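PDB 6I2M: kelch repeat and BTB domain-containing protein A55 from Vaccinia virus WR, which probably acts as a substrate-specific adapter of host cullin-3 E3 ubiquitin ligases, binding cullin-3 through its BTB domain to direct host proteins to degradation. Local coordinates for residues A34-L39 with I76-Y80; I154-K160 with K190-T195. All blocks are in the same frame, centred on the assembly; numbering follows the deposited sequence.

Contact 1 of 2, residues A34-L39 with I76-Y80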
loop_
_atom_site.group_PDB
_atom_site.type_symbol
_atom_site.label_atom_id
_atom_site.label_comp_id
_atom_site.label_asym_id
_atom_site.label_seq_id
_atom_site.Cartn_x
_atom_site.Cartn_y
_atom_site.Cartn_z
ATOM N N ALA A 34 -3.238 14.780 6.383
ATOM C CA ALA A 34 -3.255 13.502 5.670
ATOM C C ALA A 34 -3.941 13.612 4.296
ATOM O O ALA A 34 -4.233 14.721 3.838
ATOM C CB ALA A 34 -3.935 12.438 6.527
ATOM N N HIS A 35 -4.176 12.461 3.639
ATOM C CA HIS A 35 -4.826 12.366 2.331
ATOM C C HIS A 35 -6.205 11.713 2.480
ATOM O O HIS A 35 -6.335 10.723 3.208
ATOM C CB HIS A 35 -3.947 11.571 1.349
ATOM C CG HIS A 35 -2.532 12.060 1.279
ATOM N ND1 HIS A 35 -1.604 11.724 2.249
ATOM C CD2 HIS A 35 -1.935 12.853 0.361
ATOM C CE1 HIS A 35 -0.478 12.319 1.891
ATOM N NE2 HIS A 35 -0.629 13.012 0.763
ATOM N N LYS A 36 -7.229 12.282 1.804
ATOM C CA LYS A 36 -8.626 11.816 1.824
ATOM C C LYS A 36 -8.784 10.354 1.404
ATOM O O LYS A 36 -9.547 9.618 2.032
ATOM C CB LYS A 36 -9.510 12.703 0.930
ATOM C CG LYS A 36 -9.922 14.018 1.566
ATOM C CD LYS A 36 -10.909 14.755 0.679
ATOM C CE LYS A 36 -11.209 16.140 1.187
ATOM N NZ LYS A 36 -12.209 16.828 0.332
ATOM N N LEU A 37 -8.066 9.949 0.341
ATOM C CA LEU A 37 -8.075 8.608 -0.245
ATOM C C LEU A 37 -7.517 7.534 0.703
ATOM O O LEU A 37 -8.121 6.466 0.827
ATOM C CB LEU A 37 -7.298 8.642 -1.579
ATOM C CG LEU A 37 -6.942 7.321 -2.256
ATOM C CD1 LEU A 37 -8.132 6.738 -3.007
ATOM C CD2 LEU A 37 -5.786 7.513 -3.199
ATOM N N ILE A 38 -6.369 7.822 1.354
ATOM C CA ILE A 38 -5.668 6.926 2.284
ATOM C C ILE A 38 -6.521 6.622 3.529
ATOM O O ILE A 38 -6.649 5.453 3.899
ATOM C CB ILE A 38 -4.240 7.469 2.629
ATOM C CG1 ILE A 38 -3.392 7.773 1.358
ATOM C CG2 ILE A 38 -3.477 6.565 3.607
ATOM C CD1 ILE A 38 -3.030 6.553 0.382
ATOM N N LEU A 39 -7.121 7.661 4.147
ATOM C CA LEU A 39 -7.981 7.523 5.330
ATOM C C LEU A 39 -9.271 6.753 5.025
ATOM O O LEU A 39 -9.772 6.040 5.893
ATOM C CB LEU A 39 -8.324 8.898 5.929
ATOM C CG LEU A 39 -7.204 9.642 6.660
ATOM C CD1 LEU A 39 -7.517 11.117 6.754
ATOM C CD2 LEU A 39 -6.975 9.080 8.059
ATOM N N ILE A 76 -3.546 6.872 12.545
ATOM C CA ILE A 76 -3.243 7.409 11.211
ATOM C C ILE A 76 -1.885 6.830 10.781
ATOM O O ILE A 76 -1.744 6.409 9.635
ATOM C CB ILE A 76 -3.301 8.966 11.158
ATOM C CG1 ILE A 76 -4.734 9.473 11.432
ATOM C CG2 ILE A 76 -2.785 9.516 9.810
ATOM C CD1 ILE A 76 -4.806 10.858 12.042
ATOM N N ASP A 77 -0.922 6.737 11.729
ATOM C CA ASP A 77 0.400 6.139 11.505
ATOM C C ASP A 77 0.253 4.654 11.142
ATOM O O ASP A 77 1.027 4.148 10.330
ATOM C CB ASP A 77 1.302 6.306 12.743
ATOM C CG ASP A 77 1.798 7.720 13.009
ATOM O OD1 ASP A 77 1.934 8.499 12.037
ATOM O OD2 ASP A 77 2.072 8.038 14.185
ATOM N N TYR A 78 -0.768 3.977 11.719
ATOM C CA TYR A 78 -1.095 2.577 11.438
ATOM C C TYR A 78 -1.702 2.434 10.035
ATOM O O TYR A 78 -1.436 1.431 9.368
ATOM C CB TYR A 78 -2.022 1.988 12.517
ATOM C CG TYR A 78 -2.313 0.514 12.332
ATOM C CD1 TYR A 78 -1.362 -0.452 12.650
ATOM C CD2 TYR A 78 -3.543 0.083 11.842
ATOM C CE1 TYR A 78 -1.621 -1.808 12.473
ATOM C CE2 TYR A 78 -3.814 -1.272 11.661
ATOM C CZ TYR A 78 -2.852 -2.216 11.983
ATOM O OH TYR A 78 -3.116 -3.554 11.813
ATOM N N ILE A 79 -2.502 3.439 9.586
ATOM C CA ILE A 79 -3.106 3.491 8.242
ATOM C C ILE A 79 -1.955 3.604 7.221
ATOM O O ILE A 79 -2.005 2.975 6.161
ATOM C CB ILE A 79 -4.171 4.635 8.119
ATOM C CG1 ILE A 79 -5.394 4.356 9.021
ATOM C CG2 ILE A 79 -4.625 4.851 6.669
ATOM C CD1 ILE A 79 -6.200 5.588 9.479
ATOM N N TYR A 80 -0.894 4.353 7.589
ATOM C CA TYR A 80 0.325 4.522 6.800
ATOM C C TYR A 80 1.324 3.376 7.114
ATOM O O TYR A 80 0.944 2.401 7.768
ATOM C CB TYR A 80 0.922 5.929 7.014
ATOM C CG TYR A 80 0.132 7.031 6.334
ATOM C CD1 TYR A 80 -0.980 7.601 6.947
ATOM C CD2 TYR A 80 0.505 7.514 5.083
ATOM C CE1 TYR A 80 -1.715 8.608 6.324
ATOM C CE2 TYR A 80 -0.216 8.529 4.454
ATOM C CZ TYR A 80 -1.325 9.075 5.081
ATOM O OH TYR A 80 -2.045 10.073 4.470
#
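A buried, mainly apolar helix-to-helix contact with one buried polar pair joins the start of helix 36-42 to the C-terminal end of helix 69-79 inside the BTB domain. The backbones come nearest at Leu39 and Ile79, whose CA atoms are 7.0 Å apart, and the two segments together bury 316 Å². Every residue that touches across the contact is buried.

The aliphatic part is built from branched side chains. Ile38 and Ile79 both point their CA-to-CB bonds toward the other segment and meet CG2 to CG2 at 3.7 Å. The CA-to-CB bond of Leu39 points sideways, yet its CD2 reaches CD1 of Ile79 at 3.8 Å and CG1 of Ile76 at 4.1 Å. Tyr80, the first residue after helix 69-79 to leave helical phi/psi, turns one ring face to Ile38: CG2 of Ile38 stands 3.9 Å from the ring centroid and 20° off the normal, a CH-pi contact.

The phenol then crosses to the N-cap residue of the other helix, where His35 ND1 and Tyr80 OH form a nearly straight hydrogen bond of 2.8 Å (178°). His35 NE2 is bonded in turn to the carbonyl of Arg19, so both ring nitrogens are satisfied, while Arg15 of helix 4-17 makes a cation-pi contact with Tyr80. On the dimer side, His35 and Ile38 pack on Leu37 of the second subunit.

The short, straight His35-Tyr80 bond implies a directional polar link within a largely apolar, buried contact close to the dimer interface, consistent with a well-defined ring position.

Contact 2 of 2, residues I154-K160 with K190-T195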
loop_
_atom_site.group_PDB
_atom_site.type_symbol
_atom_site.label_atom_id
_atom_site.label_comp_id
_atom_site.label_asym_id
_atom_site.label_seq_id
_atom_site.Cartn_x
_atom_site.Cartn_y
_atom_site.Cartn_z
ATOM N N ILE A 154 -9.749 -10.244 45.150
ATOM C CA ILE A 154 -10.504 -9.652 46.269
ATOM C C ILE A 154 -9.623 -8.718 47.126
ATOM O O ILE A 154 -10.145 -7.821 47.792
ATOM C CB ILE A 154 -11.269 -10.695 47.136
ATOM C CG1 ILE A 154 -10.326 -11.765 47.738
ATOM C CG2 ILE A 154 -12.429 -11.323 46.354
ATOM C CD1 ILE A 154 -10.797 -12.390 49.049
ATOM N N ASN A 155 -8.291 -8.924 47.077
ATOM C CA ASN A 155 -7.287 -8.135 47.796
ATOM C C ASN A 155 -6.608 -7.092 46.883
ATOM O O ASN A 155 -5.892 -6.220 47.383
ATOM C CB ASN A 155 -6.245 -9.059 48.436
ATOM C CG ASN A 155 -6.832 -10.098 49.360
ATOM O OD1 ASN A 155 -7.235 -9.807 50.492
ATOM N ND2 ASN A 155 -6.892 -11.336 48.895
ATOM N N ASP A 156 -6.845 -7.182 45.553
ATOM C CA ASP A 156 -6.293 -6.288 44.528
ATOM C C ASP A 156 -6.838 -4.856 44.659
ATOM O O ASP A 156 -7.938 -4.660 45.180
ATOM C CB ASP A 156 -6.566 -6.861 43.120
ATOM C CG ASP A 156 -5.799 -6.207 41.984
ATOM O OD1 ASP A 156 -4.548 -6.225 42.022
ATOM O OD2 ASP A 156 -6.450 -5.694 41.047
ATOM N N GLU A 157 -6.050 -3.863 44.197
ATOM C CA GLU A 157 -6.365 -2.429 44.237
ATOM C C GLU A 157 -7.603 -2.047 43.415
ATOM O O GLU A 157 -8.412 -1.240 43.876
ATOM C CB GLU A 157 -5.156 -1.598 43.765
ATOM C CG GLU A 157 -3.964 -1.617 44.706
ATOM C CD GLU A 157 -2.741 -0.895 44.174
ATOM O OE1 GLU A 157 -2.757 0.357 44.135
ATOM O OE2 GLU A 157 -1.763 -1.582 43.801
ATOM N N ASN A 158 -7.744 -2.623 42.203
ATOM C CA ASN A 158 -8.832 -2.347 41.257
ATOM C C ASN A 158 -10.188 -2.994 41.616
ATOM O O ASN A 158 -11.173 -2.755 40.911
ATOM C CB ASN A 158 -8.413 -2.736 39.832
ATOM C CG ASN A 158 -7.153 -2.064 39.337
ATOM O OD1 ASN A 158 -7.099 -0.845 39.136
ATOM N ND2 ASN A 158 -6.111 -2.853 39.120
ATOM N N PHE A 159 -10.244 -3.784 42.709
ATOM C CA PHE A 159 -11.454 -4.477 43.171
ATOM C C PHE A 159 -12.592 -3.541 43.598
ATOM O O PHE A 159 -13.762 -3.907 43.458
ATOM C CB PHE A 159 -11.111 -5.472 44.291
ATOM C CG PHE A 159 -12.199 -6.467 44.628
ATOM C CD1 PHE A 159 -12.588 -7.437 43.710
ATOM C CD2 PHE A 159 -12.812 -6.454 45.873
ATOM C CE1 PHE A 159 -13.592 -8.356 44.022
ATOM C CE2 PHE A 159 -13.807 -7.383 46.188
ATOM C CZ PHE A 159 -14.200 -8.319 45.258
ATOM N N LYS A 160 -12.250 -2.341 44.103
ATOM C CA LYS A 160 -13.204 -1.324 44.559
ATOM C C LYS A 160 -14.038 -0.705 43.423
ATOM O O LYS A 160 -15.157 -0.253 43.668
ATOM C CB LYS A 160 -12.499 -0.232 45.393
ATOM C CG LYS A 160 -11.348 0.484 44.679
ATOM C CD LYS A 160 -10.682 1.518 45.571
ATOM C CE LYS A 160 -9.545 2.213 44.863
ATOM N NZ LYS A 160 -8.929 3.265 45.711
ATOM N N LYS A 190 -15.381 -8.793 51.652
ATOM C CA LYS A 190 -14.197 -8.095 51.134
ATOM C C LYS A 190 -14.557 -6.945 50.186
ATOM O O LYS A 190 -13.833 -5.949 50.148
ATOM C CB LYS A 190 -13.215 -9.074 50.470
ATOM C CG LYS A 190 -12.359 -9.864 51.458
ATOM C CD LYS A 190 -11.079 -9.121 51.855
ATOM C CE LYS A 190 -10.237 -9.890 52.844
ATOM N NZ LYS A 190 -9.488 -11.002 52.199
ATOM N N TRP A 191 -15.674 -7.077 49.438
ATOM C CA TRP A 191 -16.166 -6.038 48.529
ATOM C C TRP A 191 -16.787 -4.894 49.328
ATOM O O TRP A 191 -16.530 -3.731 49.020
ATOM C CB TRP A 191 -17.164 -6.609 47.506
ATOM C CG TRP A 191 -17.625 -5.604 46.489
ATOM C CD1 TRP A 191 -16.937 -5.170 45.394
ATOM C CD2 TRP A 191 -18.872 -4.897 46.488
ATOM N NE1 TRP A 191 -17.681 -4.240 44.706
ATOM C CE2 TRP A 191 -18.873 -4.053 45.355
ATOM C CE3 TRP A 191 -19.995 -4.897 47.334
ATOM C CZ2 TRP A 191 -19.954 -3.217 45.046
ATOM C CZ3 TRP A 191 -21.065 -4.070 47.026
ATOM C CH2 TRP A 191 -21.038 -3.243 45.895
ATOM N N LEU A 192 -17.573 -5.230 50.374
ATOM C CA LEU A 192 -18.217 -4.262 51.269
ATOM C C LEU A 192 -17.192 -3.537 52.156
ATOM O O LEU A 192 -17.489 -2.459 52.670
ATOM C CB LEU A 192 -19.300 -4.941 52.127
ATOM C CG LEU A 192 -20.591 -5.349 51.408
ATOM C CD1 LEU A 192 -21.250 -6.523 52.101
ATOM C CD2 LEU A 192 -21.567 -4.184 51.307
ATOM N N GLU A 193 -15.988 -4.126 52.322
ATOM C CA GLU A 193 -14.880 -3.560 53.097
ATOM C C GLU A 193 -14.025 -2.631 52.226
ATOM O O GLU A 193 -13.521 -1.624 52.725
ATOM C CB GLU A 193 -14.011 -4.674 53.706
ATOM C CG GLU A 193 -14.594 -5.296 54.964
ATOM C CD GLU A 193 -14.143 -4.680 56.274
ATOM O OE1 GLU A 193 -14.404 -3.475 56.494
ATOM O OE2 GLU A 193 -13.538 -5.411 57.090
ATOM N N SER A 194 -13.867 -2.974 50.928
ATOM C CA SER A 194 -13.086 -2.206 49.952
ATOM C C SER A 194 -13.840 -0.978 49.430
ATOM O O SER A 194 -13.218 0.063 49.209
ATOM C CB SER A 194 -12.662 -3.093 48.786
ATOM O OG SER A 194 -11.872 -4.187 49.223
ATOM N N THR A 195 -15.168 -1.103 49.226
ATOM C CA THR A 195 -16.029 -0.024 48.721
ATOM C C THR A 195 -16.605 0.849 49.845
ATOM O O THR A 195 -16.854 2.036 49.619
ATOM C CB THR A 195 -17.146 -0.576 47.817
ATOM O OG1 THR A 195 -17.972 -1.467 48.568
ATOM C CG2 THR A 195 -16.614 -1.270 46.567
#
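Helix 184-195 meets the loop that follows helix 150-153, both within the BACK region; four of its residues, Lys190, Trp191, Ser194 and Thr195, touch the loop. Lys190 comes first: its NZ donates a 3.1 Å hydrogen bond to Asn155 OD1 and passes 3.7 Å from Ile154 CD1. At Trp191 the contact becomes aromatic. The indole presents its edge to the face of Phe159 in an offset edge-to-face pair, with planes at 89° and 5.5 Å between the centroids of the phenyl and five-membered rings; Trp191 CB also lies 3.7 Å from Phe159 CE2. The indole NE1 bonds to the carbonyl of Leu162, just beyond the loop segment. Ser194 turns its OG back to Lys190 O (2.8 Å), and its own carbonyl O lies 3.9 Å from Lys160 CB. Thr195 likewise returns OG1 to Trp191 O at 2.7 Å, leaving CG2 3.4 Å from Lys160 O. The chemistry thus implies a mixed contact, shared between the aromatic pair at buried Phe159 and the long Lys190 side chain bonded to exposed Asn155, with Ile154, Lys160 and Ser194 contributing.

How the contacts relate
Contact 1 belongs to the BTB domain and contact 2 to the BACK region; they share no helix or strand. Their centres are 44 Å apart on opposite sides of the chain's centre, with about 27 Å between nearest atoms, and contact 1 closes along the chain before contact 2 opens. Contact 1 is the buried one, with all seven touching residues enclosed and a second subunit nearby. Contact 2 is only partly buried, with two buried and two exposed among eight, and no other protein chain of the assembly touches it. The first combines aliphatic packing with a tyrosine ring and a buried His-Tyr hydrogen bond, whereas the second mixes aromatic packing with lysine side chains.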